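Long-range contact in putative mandelate racemase (Salmonella typhimurium, PDB 2O56), which is of unknown function but binds magnesium, belongs to the mandelate racemase branch of the enolase superfamily and may be a hydro-lyase: residues Asp148-Tyr156 and Val173-Trp184. Residues are numbered along the deposited sequence; the frame is centred on the assembly and turned at random.
Sequences DMLTEPEQY and VDTVAMDRHGNW
Met-149 and Met-178 meet with their side chains crossing at about a right angle, Met-149 CE lying 3.9 Å from Met-178 SD. Bends at chi2 and chi3 fold both thioether chains; that of Met-149 carries its methyl on to Trp-184 CB, 3.8 Å from CE. Thr-151 sets its methyl against the Asp-179 to Gly-182 type I turn, CG2 standing 3.5 Å from Gly-182 N. With chi1 at 63° that methyl lies anti to the carbonyl carbon, while OG1 gives a hydrogen bond to Glu-152 OE2. At the helix end of the contact, the Tyr-156 ring takes Val-173 CG2 at its edge, 3.7 Å from CD1, and Thr-175 CG2 obliquely.

No direct hydrogen bond joins the two segments; water does. Tyr-156 OH donates to Leu-150 O (2.9 Å), tilted well above the carbonyl plane, and accepts from a water that also donates to Asp-174 O (2.6 Å from the water oxygen) and accepts from Met-178 N. The phenol is thus gripped by two bonds. Within the loop, Asp-179 OD1 takes the amides of His-181 and Asn-183 from opposite faces of its carboxylate. Arg-204 of helix 195-212 donates hydrogen bonds to Thr-151 O and Met-178 O, tying the segments together.

Asp-174, in an Asx turn, is hydrogen-bonded through OD2 to His-223, and its side chain lies about 4 Å from that of the magnesium ligand Glu-221. The contact packs the turn leading into helix 153-165, and Tyr-156 in its first turn, against the loop after strand 170-173, a beta-alpha connection of the enolase-superfamily TIM-like barrel.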
ATOM      1  N   ASP A 148     -47.513 -12.210 -10.441  1.00 55.05           N
ATOM      2  CA  ASP A 148     -46.739 -13.416 -10.686  1.00 53.37           C
ATOM      3  C   ASP A 148     -45.639 -13.603  -9.646  1.00 50.32           C
ATOM      4  O   ASP A 148     -44.970 -12.649  -9.263  1.00 51.53           O
ATOM      5  CB  ASP A 148     -46.145 -13.380 -12.088  1.00 56.69           C
ATOM      6  CG  ASP A 148     -47.190 -13.583 -13.166  1.00 67.50           C
ATOM      7  OD1 ASP A 148     -48.393 -13.664 -12.827  1.00 76.26           O
ATOM      8  OD2 ASP A 148     -46.807 -13.662 -14.352  1.00 68.08           O
ATOM      9  N   MET A 149     -45.477 -14.838  -9.183  1.00 48.25           N
ATOM     10  CA  MET A 149     -44.304 -15.240  -8.421  1.00 48.26           C
ATOM     11  C   MET A 149     -43.660 -16.415  -9.135  1.00 44.10           C
ATOM     12  O   MET A 149     -43.899 -17.563  -8.775  1.00 49.31           O
ATOM     13  CB  MET A 149     -44.694 -15.646  -6.991  1.00 47.86           C
ATOM     14  CG  MET A 149     -45.364 -14.552  -6.158  1.00 50.02           C
ATOM     15  SD  MET A 149     -44.274 -13.184  -5.738  1.00 55.21           S
ATOM     16  CE  MET A 149     -43.608 -13.732  -4.171  1.00 48.24           C
ATOM     17  N   LEU A 150     -42.857 -16.124 -10.155  1.00 41.20           N
ATOM     18  CA  LEU A 150     -42.390 -17.144 -11.104  1.00 36.32           C
ATOM     19  C   LEU A 150     -41.389 -18.085 -10.451  1.00 43.66           C
ATOM     20  O   LEU A 150     -40.544 -17.644  -9.663  1.00 37.15           O
ATOM     21  CB  LEU A 150     -41.770 -16.491 -12.356  1.00 33.81           C
ATOM     22  CG  LEU A 150     -42.561 -15.408 -13.095  1.00 36.91           C
ATOM     23  CD1 LEU A 150     -41.788 -14.948 -14.303  1.00 32.87           C
ATOM     24  CD2 LEU A 150     -43.930 -15.902 -13.527  1.00 36.39           C
ATOM     25  N   THR A 151     -41.494 -19.381 -10.757  1.00 36.58           N
ATOM     26  CA  THR A 151     -40.621 -20.382 -10.128  1.00 39.20           C
ATOM     27  C   THR A 151     -39.804 -21.207 -11.111  1.00 38.56           C
ATOM     28  O   THR A 151     -38.668 -21.585 -10.809  1.00 35.39           O
ATOM     29  CB  THR A 151     -41.366 -21.335  -9.146  1.00 42.50           C
ATOM     30  OG1 THR A 151     -42.337 -22.109  -9.861  1.00 42.44           O
ATOM     31  CG2 THR A 151     -42.045 -20.558  -8.051  1.00 29.81           C
ATOM     32  N   GLU A 152     -40.380 -21.495 -12.277  1.00 34.64           N
ATOM     33  CA  GLU A 152     -39.788 -22.459 -13.206  1.00 32.47           C
ATOM     34  C   GLU A 152     -38.978 -21.739 -14.274  1.00 27.73           C
ATOM     35  O   GLU A 152     -39.395 -20.691 -14.766  1.00 38.09           O
ATOM     36  CB  GLU A 152     -40.890 -23.282 -13.897  1.00 37.59           C
ATOM     37  CG  GLU A 152     -41.919 -23.887 -12.950  1.00 42.87           C
ATOM     38  CD  GLU A 152     -41.292 -24.818 -11.930  1.00 53.26           C
ATOM     39  OE1 GLU A 152     -40.580 -25.766 -12.348  1.00 56.16           O
ATOM     40  OE2 GLU A 152     -41.505 -24.593 -10.713  1.00 62.86           O
ATOM     41  N   PRO A 153     -37.824 -22.310 -14.665  1.00 33.36           N
ATOM     42  CA  PRO A 153     -36.992 -21.687 -15.702  1.00 36.78           C
ATOM     43  C   PRO A 153     -37.797 -21.261 -16.936  1.00 40.21           C
ATOM     44  O   PRO A 153     -37.607 -20.158 -17.450  1.00 36.12           O
ATOM     45  CB  PRO A 153     -36.018 -22.806 -16.067  1.00 32.35           C
ATOM     46  CG  PRO A 153     -35.857 -23.553 -14.766  1.00 34.06           C
ATOM     47  CD  PRO A 153     -37.224 -23.556 -14.154  1.00 32.90           C
ATOM     48  N   GLU A 154     -38.702 -22.131 -17.385  1.00 43.33           N
ATOM     49  CA  GLU A 154     -39.564 -21.870 -18.545  1.00 39.73           C
ATOM     50  C   GLU A 154     -40.395 -20.591 -18.380  1.00 33.74           C
ATOM     51  O   GLU A 154     -40.534 -19.814 -19.330  1.00 36.40           O
ATOM     52  CB  GLU A 154     -40.469 -23.092 -18.786  1.00 51.80           C
ATOM     53  CG  GLU A 154     -41.857 -22.808 -19.335  1.00 69.72           C
ATOM     54  CD  GLU A 154     -41.889 -22.826 -20.845  1.00 91.87           C
ATOM     55  OE1 GLU A 154     -42.514 -23.748 -21.410  1.00 96.03           O
ATOM     56  OE2 GLU A 154     -41.287 -21.922 -21.467  1.00 93.05           O
ATOM     57  N   GLN A 155     -40.915 -20.372 -17.168  1.00 35.30           N
ATOM     58  CA  GLN A 155     -41.664 -19.154 -16.836  1.00 34.78           C
ATOM     59  C   GLN A 155     -40.811 -17.889 -16.968  1.00 39.51           C
ATOM     60  O   GLN A 155     -41.289 -16.868 -17.466  1.00 37.95           O
ATOM     61  CB  GLN A 155     -42.241 -19.232 -15.424  1.00 31.20           C
ATOM     62  CG  GLN A 155     -43.188 -20.399 -15.171  1.00 42.48           C
ATOM     63  CD  GLN A 155     -43.873 -20.295 -13.827  1.00 46.21           C
ATOM     64  OE1 GLN A 155     -45.020 -19.861 -13.729  1.00 64.94           O
ATOM     65  NE2 GLN A 155     -43.170 -20.684 -12.780  1.00 42.61           N
ATOM     66  N   TYR A 156     -39.557 -17.966 -16.511  1.00 39.18           N
ATOM     67  CA  TYR A 156     -38.615 -16.838 -16.595  1.00 33.65           C
ATOM     68  C   TYR A 156     -38.288 -16.509 -18.054  1.00 33.33           C
ATOM     69  O   TYR A 156     -38.322 -15.340 -18.469  1.00 31.05           O
ATOM     70  CB  TYR A 156     -37.341 -17.151 -15.781  1.00 34.20           C
ATOM     71  CG  TYR A 156     -37.499 -16.976 -14.272  1.00 30.89           C
ATOM     72  CD1 TYR A 156     -36.932 -15.889 -13.609  1.00 41.74           C
ATOM     73  CD2 TYR A 156     -38.197 -17.908 -13.511  1.00 27.29           C
ATOM     74  CE1 TYR A 156     -37.071 -15.732 -12.232  1.00 25.31           C
ATOM     75  CE2 TYR A 156     -38.345 -17.753 -12.141  1.00 30.69           C
ATOM     76  CZ  TYR A 156     -37.779 -16.672 -11.506  1.00 29.12           C
ATOM     77  OH  TYR A 156     -37.939 -16.542 -10.141  1.00 31.62           O
ATOM     78  N   VAL A 173     -33.272  -9.399 -13.635  1.00 26.07           N
ATOM     79  CA  VAL A 173     -33.960 -10.464 -12.943  1.00 28.35           C
ATOM     80  C   VAL A 173     -33.135 -10.958 -11.770  1.00 24.33           C
ATOM     81  O   VAL A 173     -31.914 -11.133 -11.883  1.00 27.87           O
ATOM     82  CB  VAL A 173     -34.262 -11.628 -13.929  1.00 25.31           C
ATOM     83  CG1 VAL A 173     -32.971 -12.218 -14.502  1.00 27.04           C
ATOM     84  CG2 VAL A 173     -35.138 -12.672 -13.275  1.00 28.30           C
ATOM     85  N   ASP A 174     -33.801 -11.160 -10.635  1.00 25.01           N
ATOM     86  CA  ASP A 174     -33.236 -11.906  -9.516  1.00 25.65           C
ATOM     87  C   ASP A 174     -33.754 -13.335  -9.602  1.00 29.58           C
ATOM     88  O   ASP A 174     -34.903 -13.596  -9.255  1.00 27.18           O
ATOM     89  CB  ASP A 174     -33.678 -11.253  -8.191  1.00 27.83           C
ATOM     90  CG  ASP A 174     -33.046 -11.893  -6.955  1.00 34.39           C
ATOM     91  OD1 ASP A 174     -32.578 -13.055  -7.013  1.00 36.31           O
ATOM     92  OD2 ASP A 174     -33.036 -11.214  -5.898  1.00 34.48           O
ATOM     93  N   THR A 175     -32.895 -14.256 -10.044  1.00 30.64           N
ATOM     94  CA  THR A 175     -33.293 -15.650 -10.231  1.00 28.90           C
ATOM     95  C   THR A 175     -33.049 -16.532  -9.003  1.00 35.81           C
ATOM     96  O   THR A 175     -33.361 -17.721  -9.044  1.00 28.51           O
ATOM     97  CB  THR A 175     -32.577 -16.290 -11.400  1.00 32.14           C
ATOM     98  OG1 THR A 175     -31.165 -16.286 -11.155  1.00 31.03           O
ATOM     99  CG2 THR A 175     -32.904 -15.577 -12.706  1.00 29.33           C
ATOM    100  N   VAL A 176     -32.498 -15.962  -7.923  1.00 31.79           N
ATOM    101  CA  VAL A 176     -32.095 -16.768  -6.759  1.00 30.31           C
ATOM    102  C   VAL A 176     -33.094 -16.727  -5.593  1.00 32.20           C
ATOM    103  O   VAL A 176     -33.304 -17.739  -4.912  1.00 39.35           O
ATOM    104  CB  VAL A 176     -30.644 -16.423  -6.294  1.00 31.76           C
ATOM    105  CG1 VAL A 176     -30.289 -17.113  -4.994  1.00 29.63           C
ATOM    106  CG2 VAL A 176     -29.657 -16.859  -7.342  1.00 22.44           C
ATOM    107  N   ALA A 177     -33.719 -15.568  -5.379  1.00 33.37           N
ATOM    108  CA  ALA A 177     -34.416 -15.274  -4.117  1.00 36.26           C
ATOM    109  C   ALA A 177     -35.857 -15.821  -4.053  1.00 37.99           C
ATOM    110  O   ALA A 177     -36.511 -15.765  -3.009  1.00 34.43           O
ATOM    111  CB  ALA A 177     -34.397 -13.775  -3.842  1.00 31.66           C
ATOM    112  N   MET A 178     -36.354 -16.351  -5.166  1.00 34.83           N
ATOM    113  CA  MET A 178     -37.599 -17.119  -5.147  1.00 34.31           C
ATOM    114  C   MET A 178     -37.225 -18.590  -5.022  1.00 31.92           C
ATOM    115  O   MET A 178     -36.451 -19.097  -5.838  1.00 39.19           O
ATOM    116  CB  MET A 178     -38.386 -16.910  -6.451  1.00 39.30           C
ATOM    117  CG  MET A 178     -39.871 -17.337  -6.392  1.00 36.27           C
ATOM    118  SD  MET A 178     -40.924 -16.099  -5.603  1.00 44.47           S
ATOM    119  CE  MET A 178     -40.826 -14.731  -6.759  1.00 35.31           C
ATOM    120  N   ASP A 179     -37.760 -19.285  -4.025  1.00 30.14           N
ATOM    121  CA  ASP A 179     -37.540 -20.743  -3.966  1.00 34.33           C
ATOM    122  C   ASP A 179     -38.402 -21.480  -4.996  1.00 37.05           C
ATOM    123  O   ASP A 179     -39.085 -20.845  -5.808  1.00 35.02           O
ATOM    124  CB  ASP A 179     -37.694 -21.323  -2.546  1.00 33.85           C
ATOM    125  CG  ASP A 179     -39.128 -21.309  -2.036  1.00 41.65           C
ATOM    126  OD1 ASP A 179     -40.054 -20.961  -2.790  1.00 41.00           O
ATOM    127  OD2 ASP A 179     -39.331 -21.639  -0.850  1.00 40.75           O
ATOM    128  N   ARG A 180     -38.389 -22.810  -4.961  1.00 38.67           N
ATOM    129  CA  ARG A 180     -39.131 -23.569  -5.961  1.00 42.18           C
ATOM    130  C   ARG A 180     -40.628 -23.532  -5.686  1.00 41.49           C
ATOM    131  O   ARG A 180     -41.424 -23.891  -6.545  1.00 50.01           O
ATOM    132  CB  ARG A 180     -38.618 -25.009  -6.068  1.00 44.91           C
ATOM    133  CG  ARG A 180     -38.667 -25.791  -4.766  1.00 62.26           C
ATOM    134  CD  ARG A 180     -37.548 -26.822  -4.691  1.00 74.52           C
ATOM    135  NE  ARG A 180     -38.058 -28.189  -4.771  1.00 88.70           N
ATOM    136  CZ  ARG A 180     -38.354 -28.948  -3.716  1.00 95.66           C
ATOM    137  NH1 ARG A 180     -38.193 -28.478  -2.481  1.00 91.46           N
ATOM    138  NH2 ARG A 180     -38.811 -30.184  -3.896  1.00 84.76           N
ATOM    139  N   HIS A 181     -41.004 -23.059  -4.502  1.00 44.62           N
ATOM    140  CA  HIS A 181     -42.397 -23.044  -4.067  1.00 44.69           C
ATOM    141  C   HIS A 181     -43.048 -21.678  -4.181  1.00 46.81           C
ATOM    142  O   HIS A 181     -44.234 -21.533  -3.920  1.00 52.06           O
ATOM    143  CB  HIS A 181     -42.494 -23.563  -2.629  1.00 40.75           C
ATOM    144  CG  HIS A 181     -41.952 -24.948  -2.463  1.00 46.61           C
ATOM    145  ND1 HIS A 181     -41.037 -25.279  -1.489  1.00 53.75           N
ATOM    146  CD2 HIS A 181     -42.181 -26.085  -3.166  1.00 42.10           C
ATOM    147  CE1 HIS A 181     -40.734 -26.562  -1.589  1.00 57.37           C
ATOM    148  NE2 HIS A 181     -41.413 -27.073  -2.602  1.00 51.78           N
ATOM    149  N   GLY A 182     -42.275 -20.670  -4.569  1.00 43.64           N
ATOM    150  CA  GLY A 182     -42.828 -19.340  -4.793  1.00 36.93           C
ATOM    151  C   GLY A 182     -42.765 -18.477  -3.557  1.00 42.63           C
ATOM    152  O   GLY A 182     -43.501 -17.493  -3.451  1.00 44.73           O
ATOM    153  N   ASN A 183     -41.885 -18.838  -2.625  1.00 39.48           N
ATOM    154  CA  ASN A 183     -41.590 -17.968  -1.478  1.00 38.38           C
ATOM    155  C   ASN A 183     -40.421 -17.031  -1.798  1.00 39.83           C
ATOM    156  O   ASN A 183     -39.415 -17.472  -2.352  1.00 39.60           O
ATOM    157  CB  ASN A 183     -41.260 -18.807  -0.235  1.00 38.37           C
ATOM    158  CG  ASN A 183     -42.340 -19.835   0.093  1.00 47.00           C
ATOM    159  OD1 ASN A 183     -43.463 -19.486   0.446  1.00 46.11           O
ATOM    160  ND2 ASN A 183     -41.995 -21.103  -0.004  1.00 36.82           N
ATOM    161  N   TRP A 184     -40.560 -15.758  -1.420  1.00 38.42           N
ATOM    162  CA  TRP A 184     -39.602 -14.703  -1.747  1.00 41.02           C
ATOM    163  C   TRP A 184     -38.712 -14.388  -0.560  1.00 46.04           C
ATOM    164  O   TRP A 184     -39.217 -14.020   0.498  1.00 40.49           O
ATOM    165  CB  TRP A 184     -40.336 -13.414  -2.169  1.00 42.84           C
ATOM    166  CG  TRP A 184     -39.399 -12.267  -2.509  1.00 39.33           C
ATOM    167  CD1 TRP A 184     -39.180 -11.132  -1.775  1.00 39.89           C
ATOM    168  CD2 TRP A 184     -38.550 -12.167  -3.660  1.00 31.16           C
ATOM    169  NE1 TRP A 184     -38.257 -10.333  -2.406  1.00 34.52           N
ATOM    170  CE2 TRP A 184     -37.853 -10.944  -3.562  1.00 39.27           C
ATOM    171  CE3 TRP A 184     -38.314 -12.995  -4.771  1.00 40.93           C
ATOM    172  CZ2 TRP A 184     -36.930 -10.525  -4.529  1.00 39.75           C
ATOM    173  CZ3 TRP A 184     -37.395 -12.578  -5.732  1.00 44.16           C
ATOM    174  CH2 TRP A 184     -36.717 -11.352  -5.601  1.00 44.12           C
TER
HETATM  175  O   HOH W   1     -35.880 -15.653  -8.091  1.00 38.27           O